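Local coordinates for F1 capsule-anchoring protein (Yersinia pestis, PDB 3FCG) that appears, as an outer membrane usher, to secrete Caf1 capsular fibres, its middle domain adopting a Caf1 subunit-like beta fold crucial for that secretion, at residues A[29-34]-A[60-65]; A[25-30]-A[66-71]. All coordinates share one frame; numbering follows the deposited sequence.

Contact 1 (A[29-34]-A[60-65]); sequences VEVLRD and GELKVI
Glu30 and Leu32 pair with Ile65 and Lys63 as adjacent antiparallel strands, the short segments running 156° apart in direction. Each pair exchanges two backbone hydrogen bonds, among them Glu30 N to Ile65 O at 2.9 Å and Lys63 N to Leu32 O at 2.8 Å. Between them Val31 and Val64 form a non-hydrogen-bonded pair, their alpha carbons 4.7 Å apart. Side chains alternate between the two faces. Val29, Val31, Leu62 and Val64 make up the buried one; valine's branch at CB suits an extended backbone, and leucine adds apolar bulk. Val31 sets CG1 anti to its backbone N (chi1 176°), and this methyl meets Leu62 CD2 at 4.0 Å on the diagonal, while Val29 CG1 touches Val64 CG1 at 3.8 Å. These are the two central strands of a four-stranded sheet in the beta sandwich, and Val29 and Val31 rest on Leu50 of strand 46-50, across in the other sheet; Leu62 also packs on Tyr11 of the second subunit. The opposite face mixes polar and apolar groups and is partly exposed. There Leu32 CD1 reaches diagonally to Ile65 CD1 at 3.6 Å, and Leu32 CB lies 3.8 Å from Lys63 CB. The Lys63 chain bends at chi2 and its end leads away, NZ being hydrogen-bonded to Thr77. Extended Glu30 stands alongside Ile65, its OE1 hydrogen-bonded to His67 NE2.

Contact 2 (A[25-30]-A[66-71]); sequences TQARVE and IHESDG
Arg28 and His67 form an antiparallel hydrogen-bonded pair, Arg28 N to His67 O at 3.0 Å and His67 N to Arg28 O at 2.9 Å, and after His67 the chain passes into a turn. On the partly exposed face the Arg28 chain bends at chi3 (78°), bringing NE toward His67, and the guanidinium lies flat on the imidazole, with centres 3.7 Å apart and planes at 16°. NH2 sits over the middle of the ring. NH1 is held by Asn40, so the flat group is fixed from a neighbouring strand too. At the ring edge, NE2 of His67 gives a hydrogen bond of 3.0 Å to Glu30 OE1, close to the ring plane; the carboxylate would tend to stabilise a protonated histidine, the stacked arginine to oppose it. Beneath, on the buried face, Ala27 CB meets Ile66 CG2 at 3.8 Å. Hydroxyls take over where the ladder ends. Thr25 OG1 donates to Glu68 OE2 at 2.7 Å and accepts from Ser69 N at 2.8 Å in a nearly straight bond (177°), while Ser69 OG donates to Gln26 O. The largely buried Glu68 bends at chi2, its other oxygen, OE1, taking the backbone N of Arg24. From Glu68 to Gly71 the chain makes a type I turn, and the positive phi of Gly71 suits glycine. This turn closes the beta hairpin formed by strands 60-67 and 73-80, here tied by side-chain hydroxyls to the loop that enters the neighbouring strand 27-32.

In the fold
From the N terminus, the chain runs through strand 10-23, turns at residues 24-26 and enters strand 27-32, on which both contacts begin. Strand 37-43 returns beside it as a hairpin, and strand 46-50 crosses to pair with strand 10-23 in the other sheet. Only then does strand 60-67 come back to lie against strand 27-32. Contact 1 closes this loop of 25 intervening residues, and contact 2 closes a wider one around it, so the two nest without crossing and continue one antiparallel ladder through the shared Val29 and Glu30. Contact 1 joins the two hairpins of the sheet; contact 2 carries the pairing to the end of the sheet and fastens the adjoining loops there.

Contact 1 (A[29-34]-A[60-65])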
ATOM      1  N   VAL A  29      -4.833  -9.198 -15.102  1.00 50.91           N
ATOM      2  CA  VAL A  29      -3.842  -9.971 -14.355  1.00 50.78           C
ATOM      3  C   VAL A  29      -4.494 -10.714 -13.193  1.00 50.67           C
ATOM      4  O   VAL A  29      -5.001 -10.104 -12.250  1.00 50.61           O
ATOM      5  CB  VAL A  29      -2.669  -9.099 -13.849  1.00 50.79           C
ATOM      6  CG1 VAL A  29      -1.557  -9.982 -13.304  1.00 50.76           C
ATOM      7  CG2 VAL A  29      -2.127  -8.224 -14.968  1.00 50.88           C
ATOM      8  N   GLU A  30      -4.472 -12.040 -13.280  1.00 50.66           N
ATOM      9  CA  GLU A  30      -5.057 -12.906 -12.267  1.00 50.69           C
ATOM     10  C   GLU A  30      -3.960 -13.536 -11.412  1.00 50.78           C
ATOM     11  O   GLU A  30      -2.934 -13.980 -11.936  1.00 50.77           O
ATOM     12  CB  GLU A  30      -5.899 -13.993 -12.938  1.00 50.63           C
ATOM     13  CG  GLU A  30      -6.687 -14.877 -11.980  1.00 50.68           C
ATOM     14  CD  GLU A  30      -7.470 -15.964 -12.693  1.00 50.80           C
ATOM     15  OE1 GLU A  30      -7.210 -16.207 -13.891  1.00 50.95           O
ATOM     16  OE2 GLU A  30      -8.350 -16.579 -12.056  1.00 51.15           O
ATOM     17  N   VAL A  31      -4.181 -13.566 -10.100  1.00 50.91           N
ATOM     18  CA  VAL A  31      -3.243 -14.190  -9.169  1.00 51.10           C
ATOM     19  C   VAL A  31      -3.909 -15.372  -8.467  1.00 51.34           C
ATOM     20  O   VAL A  31      -4.907 -15.211  -7.764  1.00 51.38           O
ATOM     21  CB  VAL A  31      -2.673 -13.175  -8.140  1.00 51.06           C
ATOM     22  CG1 VAL A  31      -1.776 -13.869  -7.128  1.00 50.92           C
ATOM     23  CG2 VAL A  31      -1.900 -12.065  -8.844  1.00 50.94           C
ATOM     24  N   LEU A  32      -3.352 -16.560  -8.685  1.00 51.69           N
ATOM     25  CA  LEU A  32      -3.853 -17.793  -8.086  1.00 52.08           C
ATOM     26  C   LEU A  32      -2.920 -18.269  -6.981  1.00 52.45           C
ATOM     27  O   LEU A  32      -1.707 -18.065  -7.054  1.00 52.45           O
ATOM     28  CB  LEU A  32      -3.974 -18.892  -9.143  1.00 52.03           C
ATOM     29  CG  LEU A  32      -4.953 -18.735 -10.304  1.00 51.84           C
ATOM     30  CD1 LEU A  32      -4.503 -19.611 -11.447  1.00 51.91           C
ATOM     31  CD2 LEU A  32      -6.365 -19.097  -9.886  1.00 51.92           C
ATOM     32  N   ARG A  33      -3.488 -18.912  -5.965  1.00 52.95           N
ATOM     33  CA  ARG A  33      -2.691 -19.470  -4.877  1.00 53.50           C
ATOM     34  C   ARG A  33      -2.590 -20.991  -5.023  1.00 53.69           C
ATOM     35  O   ARG A  33      -1.685 -21.494  -5.698  1.00 53.75           O
ATOM     36  CB  ARG A  33      -3.275 -19.076  -3.519  1.00 53.59           C
ATOM     37  CG  ARG A  33      -2.252 -19.011  -2.400  1.00 54.09           C
ATOM     38  CD  ARG A  33      -2.940 -18.752  -1.075  1.00 55.29           C
ATOM     39  NE  ARG A  33      -2.030 -18.188  -0.083  1.00 56.08           N
ATOM     40  CZ  ARG A  33      -2.419 -17.628   1.060  1.00 56.63           C
ATOM     41  NH1 ARG A  33      -3.711 -17.543   1.366  1.00 56.59           N
ATOM     42  NH2 ARG A  33      -1.513 -17.137   1.898  1.00 57.03           N
ATOM     43  N   ASP A  34      -3.515 -21.712  -4.394  1.00 53.86           N
ATOM     44  CA  ASP A  34      -3.622 -23.156  -4.560  1.00 54.09           C
ATOM     45  C   ASP A  34      -4.877 -23.459  -5.371  1.00 54.09           C
ATOM     46  O   ASP A  34      -5.823 -24.080  -4.875  1.00 54.19           O
ATOM     47  CB  ASP A  34      -3.657 -23.859  -3.197  1.00 54.21           C
ATOM     48  CG  ASP A  34      -2.340 -23.740  -2.445  1.00 54.82           C
ATOM     49  OD1 ASP A  34      -1.320 -24.282  -2.931  1.00 55.22           O
ATOM     50  OD2 ASP A  34      -2.326 -23.110  -1.363  1.00 55.25           O
ATOM     51  N   GLY A  60       5.623 -19.824  -0.080  1.00 50.32           N
ATOM     52  CA  GLY A  60       5.098 -20.793  -1.034  1.00 50.21           C
ATOM     53  C   GLY A  60       5.172 -20.307  -2.467  1.00 50.14           C
ATOM     54  O   GLY A  60       6.181 -19.731  -2.883  1.00 50.20           O
ATOM     55  N   GLU A  61       4.096 -20.536  -3.218  1.00 50.01           N
ATOM     56  CA  GLU A  61       4.044 -20.188  -4.637  1.00 49.85           C
ATOM     57  C   GLU A  61       2.713 -19.584  -5.069  1.00 49.57           C
ATOM     58  O   GLU A  61       1.645 -20.014  -4.627  1.00 49.56           O
ATOM     59  CB  GLU A  61       4.337 -21.417  -5.498  1.00 49.92           C
ATOM     60  CG  GLU A  61       5.812 -21.754  -5.627  1.00 50.52           C
ATOM     61  CD  GLU A  61       6.048 -23.091  -6.298  1.00 51.23           C
ATOM     62  OE1 GLU A  61       5.089 -23.653  -6.877  1.00 51.46           O
ATOM     63  OE2 GLU A  61       7.199 -23.580  -6.245  1.00 51.47           O
ATOM     64  N   LEU A  62       2.795 -18.586  -5.943  1.00 49.21           N
ATOM     65  CA  LEU A  62       1.625 -18.025  -6.603  1.00 48.83           C
ATOM     66  C   LEU A  62       1.642 -18.398  -8.084  1.00 48.63           C
ATOM     67  O   LEU A  62       2.686 -18.771  -8.628  1.00 48.60           O
ATOM     68  CB  LEU A  62       1.590 -16.499  -6.453  1.00 48.78           C
ATOM     69  CG  LEU A  62       1.486 -15.864  -5.061  1.00 48.60           C
ATOM     70  CD1 LEU A  62       1.758 -14.371  -5.155  1.00 48.25           C
ATOM     71  CD2 LEU A  62       0.131 -16.121  -4.409  1.00 48.46           C
ATOM     72  N   LYS A  63       0.480 -18.309  -8.724  1.00 48.40           N
ATOM     73  CA  LYS A  63       0.374 -18.469 -10.171  1.00 48.20           C
ATOM     74  C   LYS A  63      -0.195 -17.185 -10.763  1.00 48.01           C
ATOM     75  O   LYS A  63      -1.266 -16.729 -10.362  1.00 47.95           O
ATOM     76  CB  LYS A  63      -0.508 -19.667 -10.533  1.00 48.23           C
ATOM     77  CG  LYS A  63      -0.054 -21.004  -9.950  1.00 48.35           C
ATOM     78  CD  LYS A  63       1.094 -21.606 -10.742  1.00 48.74           C
ATOM     79  CE  LYS A  63       1.440 -22.998 -10.239  1.00 48.89           C
ATOM     80  NZ  LYS A  63       2.484 -23.641 -11.088  1.00 49.11           N
ATOM     81  N   VAL A  64       0.534 -16.596 -11.704  1.00 47.87           N
ATOM     82  CA  VAL A  64       0.128 -15.328 -12.307  1.00 47.73           C
ATOM     83  C   VAL A  64      -0.162 -15.504 -13.795  1.00 47.71           C
ATOM     84  O   VAL A  64       0.732 -15.828 -14.580  1.00 47.68           O
ATOM     85  CB  VAL A  64       1.191 -14.216 -12.082  1.00 47.67           C
ATOM     86  CG1 VAL A  64       0.776 -12.923 -12.767  1.00 47.58           C
ATOM     87  CG2 VAL A  64       1.406 -13.970 -10.596  1.00 47.59           C
ATOM     88  N   ILE A  65      -1.424 -15.304 -14.168  1.00 47.71           N
ATOM     89  CA  ILE A  65      -1.838 -15.365 -15.569  1.00 47.69           C
ATOM     90  C   ILE A  65      -2.125 -13.961 -16.070  1.00 47.79           C
ATOM     91  O   ILE A  65      -2.917 -13.229 -15.472  1.00 47.81           O
ATOM     92  CB  ILE A  65      -3.108 -16.228 -15.780  1.00 47.61           C
ATOM     93  CG1 ILE A  65      -3.036 -17.526 -14.970  1.00 47.41           C
ATOM     94  CG2 ILE A  65      -3.315 -16.518 -17.270  1.00 47.43           C
ATOM     95  CD1 ILE A  65      -4.382 -18.190 -14.765  1.00 47.27           C
TER

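Contact 2 (A[25-30]-A[66-71])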
ATOM      1  N   THR A  25      -0.542  -6.163 -24.206  1.00 52.19           N
ATOM      2  CA  THR A  25      -1.702  -5.310 -24.449  1.00 52.21           C
ATOM      3  C   THR A  25      -2.243  -4.805 -23.110  1.00 52.17           C
ATOM      4  O   THR A  25      -1.620  -5.008 -22.067  1.00 52.24           O
ATOM      5  CB  THR A  25      -2.821  -6.075 -25.197  1.00 52.30           C
ATOM      6  OG1 THR A  25      -3.197  -7.241 -24.451  1.00 52.20           O
ATOM      7  CG2 THR A  25      -2.364  -6.487 -26.596  1.00 52.42           C
ATOM      8  N   GLN A  26      -3.391  -4.135 -23.136  1.00 52.15           N
ATOM      9  CA  GLN A  26      -4.114  -3.851 -21.902  1.00 52.14           C
ATOM     10  C   GLN A  26      -4.818  -5.139 -21.480  1.00 52.03           C
ATOM     11  O   GLN A  26      -5.615  -5.699 -22.239  1.00 52.09           O
ATOM     12  CB  GLN A  26      -5.083  -2.670 -22.057  1.00 52.17           C
ATOM     13  CG  GLN A  26      -6.118  -2.784 -23.174  1.00 52.44           C
ATOM     14  CD  GLN A  26      -6.892  -1.490 -23.397  1.00 52.92           C
ATOM     15  OE1 GLN A  26      -6.703  -0.502 -22.682  1.00 52.95           O
ATOM     16  NE2 GLN A  26      -7.767  -1.491 -24.398  1.00 53.11           N
ATOM     17  N   ALA A  27      -4.500  -5.615 -20.279  1.00 51.82           N
ATOM     18  CA  ALA A  27      -4.825  -6.986 -19.898  1.00 51.60           C
ATOM     19  C   ALA A  27      -5.486  -7.140 -18.528  1.00 51.47           C
ATOM     20  O   ALA A  27      -5.644  -6.171 -17.781  1.00 51.47           O
ATOM     21  CB  ALA A  27      -3.567  -7.846 -19.979  1.00 51.62           C
ATOM     22  N   ARG A  28      -5.882  -8.376 -18.229  1.00 51.28           N
ATOM     23  CA  ARG A  28      -6.384  -8.766 -16.918  1.00 51.07           C
ATOM     24  C   ARG A  28      -5.348  -9.652 -16.241  1.00 51.04           C
ATOM     25  O   ARG A  28      -5.020 -10.729 -16.747  1.00 51.12           O
ATOM     26  CB  ARG A  28      -7.707  -9.522 -17.057  1.00 51.00           C
ATOM     27  CG  ARG A  28      -8.197 -10.174 -15.769  1.00 50.75           C
ATOM     28  CD  ARG A  28      -9.587 -10.755 -15.936  1.00 50.30           C
ATOM     29  NE  ARG A  28      -9.600 -12.033 -16.644  1.00 49.91           N
ATOM     30  CZ  ARG A  28      -9.652 -13.224 -16.054  1.00 49.67           C
ATOM     31  NH1 ARG A  28      -9.693 -13.325 -14.731  1.00 49.66           N
ATOM     32  NH2 ARG A  28      -9.666 -14.325 -16.792  1.00 49.64           N
ATOM     33  N   VAL A  29      -4.833  -9.198 -15.102  1.00 50.91           N
ATOM     34  CA  VAL A  29      -3.842  -9.971 -14.355  1.00 50.78           C
ATOM     35  C   VAL A  29      -4.494 -10.714 -13.193  1.00 50.67           C
ATOM     36  O   VAL A  29      -5.001 -10.104 -12.250  1.00 50.61           O
ATOM     37  CB  VAL A  29      -2.669  -9.099 -13.849  1.00 50.79           C
ATOM     38  CG1 VAL A  29      -1.557  -9.982 -13.304  1.00 50.76           C
ATOM     39  CG2 VAL A  29      -2.127  -8.224 -14.968  1.00 50.88           C
ATOM     40  N   GLU A  30      -4.472 -12.040 -13.280  1.00 50.66           N
ATOM     41  CA  GLU A  30      -5.057 -12.906 -12.267  1.00 50.69           C
ATOM     42  C   GLU A  30      -3.960 -13.536 -11.412  1.00 50.78           C
ATOM     43  O   GLU A  30      -2.934 -13.980 -11.936  1.00 50.77           O
ATOM     44  CB  GLU A  30      -5.899 -13.993 -12.938  1.00 50.63           C
ATOM     45  CG  GLU A  30      -6.687 -14.877 -11.980  1.00 50.68           C
ATOM     46  CD  GLU A  30      -7.470 -15.964 -12.693  1.00 50.80           C
ATOM     47  OE1 GLU A  30      -7.210 -16.207 -13.891  1.00 50.95           O
ATOM     48  OE2 GLU A  30      -8.350 -16.579 -12.056  1.00 51.15           O
ATOM     49  N   ILE A  66      -1.472 -13.586 -17.166  1.00 47.95           N
ATOM     50  CA  ILE A  66      -1.751 -12.314 -17.819  1.00 48.14           C
ATOM     51  C   ILE A  66      -2.620 -12.562 -19.052  1.00 48.31           C
ATOM     52  O   ILE A  66      -2.118 -12.927 -20.115  1.00 48.28           O
ATOM     53  CB  ILE A  66      -0.456 -11.541 -18.177  1.00 48.10           C
ATOM     54  CG1 ILE A  66       0.446 -11.408 -16.944  1.00 48.12           C
ATOM     55  CG2 ILE A  66      -0.799 -10.160 -18.736  1.00 48.14           C
ATOM     56  CD1 ILE A  66       1.855 -10.911 -17.236  1.00 48.19           C
ATOM     57  N   HIS A  67      -3.931 -12.383 -18.883  1.00 48.66           N
ATOM     58  CA  HIS A  67      -4.899 -12.525 -19.973  1.00 48.95           C
ATOM     59  C   HIS A  67      -4.848 -11.293 -20.869  1.00 49.36           C
ATOM     60  O   HIS A  67      -5.383 -10.242 -20.511  1.00 49.49           O
ATOM     61  CB  HIS A  67      -6.323 -12.687 -19.430  1.00 48.77           C
ATOM     62  CG  HIS A  67      -6.463 -13.754 -18.390  1.00 48.33           C
ATOM     63  ND1 HIS A  67      -6.843 -15.043 -18.695  1.00 47.98           N
ATOM     64  CD2 HIS A  67      -6.288 -13.718 -17.048  1.00 47.95           C
ATOM     65  CE1 HIS A  67      -6.889 -15.758 -17.584  1.00 47.85           C
ATOM     66  NE2 HIS A  67      -6.558 -14.978 -16.572  1.00 47.91           N
ATOM     67  N   GLU A  68      -4.207 -11.427 -22.026  1.00 49.77           N
ATOM     68  CA  GLU A  68      -4.057 -10.310 -22.958  1.00 50.18           C
ATOM     69  C   GLU A  68      -5.309 -10.135 -23.828  1.00 50.47           C
ATOM     70  O   GLU A  68      -6.163 -11.027 -23.887  1.00 50.46           O
ATOM     71  CB  GLU A  68      -2.805 -10.494 -23.827  1.00 50.25           C
ATOM     72  CG  GLU A  68      -1.495 -10.685 -23.048  1.00 50.40           C
ATOM     73  CD  GLU A  68      -0.907  -9.388 -22.494  1.00 50.71           C
ATOM     74  OE1 GLU A  68       0.180  -9.450 -21.881  1.00 50.75           O
ATOM     75  OE2 GLU A  68      -1.514  -8.309 -22.669  1.00 51.00           O
ATOM     76  N   SER A  69      -5.400  -8.984 -24.498  1.00 50.81           N
ATOM     77  CA  SER A  69      -6.574  -8.599 -25.295  1.00 51.10           C
ATOM     78  C   SER A  69      -6.911  -9.566 -26.431  1.00 51.33           C
ATOM     79  O   SER A  69      -8.081  -9.756 -26.764  1.00 51.35           O
ATOM     80  CB  SER A  69      -6.390  -7.193 -25.868  1.00 51.06           C
ATOM     81  OG  SER A  69      -6.209  -6.237 -24.839  1.00 51.25           O
ATOM     82  N   ASP A  70      -5.880 -10.169 -27.019  1.00 51.63           N
ATOM     83  CA  ASP A  70      -6.045 -11.053 -28.173  1.00 51.90           C
ATOM     84  C   ASP A  70      -6.332 -12.515 -27.808  1.00 52.05           C
ATOM     85  O   ASP A  70      -6.386 -13.381 -28.688  1.00 52.09           O
ATOM     86  CB  ASP A  70      -4.823 -10.954 -29.095  1.00 51.97           C
ATOM     87  CG  ASP A  70      -3.513 -10.879 -28.331  1.00 52.05           C
ATOM     88  OD1 ASP A  70      -3.399 -11.523 -27.264  1.00 52.11           O
ATOM     89  OD2 ASP A  70      -2.598 -10.172 -28.804  1.00 52.09           O
ATOM     90  N   GLY A  71      -6.520 -12.775 -26.514  1.00 52.18           N
ATOM     91  CA  GLY A  71      -6.874 -14.110 -26.024  1.00 52.24           C
ATOM     92  C   GLY A  71      -5.686 -14.972 -25.635  1.00 52.35           C
ATOM     93  O   GLY A  71      -5.840 -16.172 -25.389  1.00 52.33           O
TER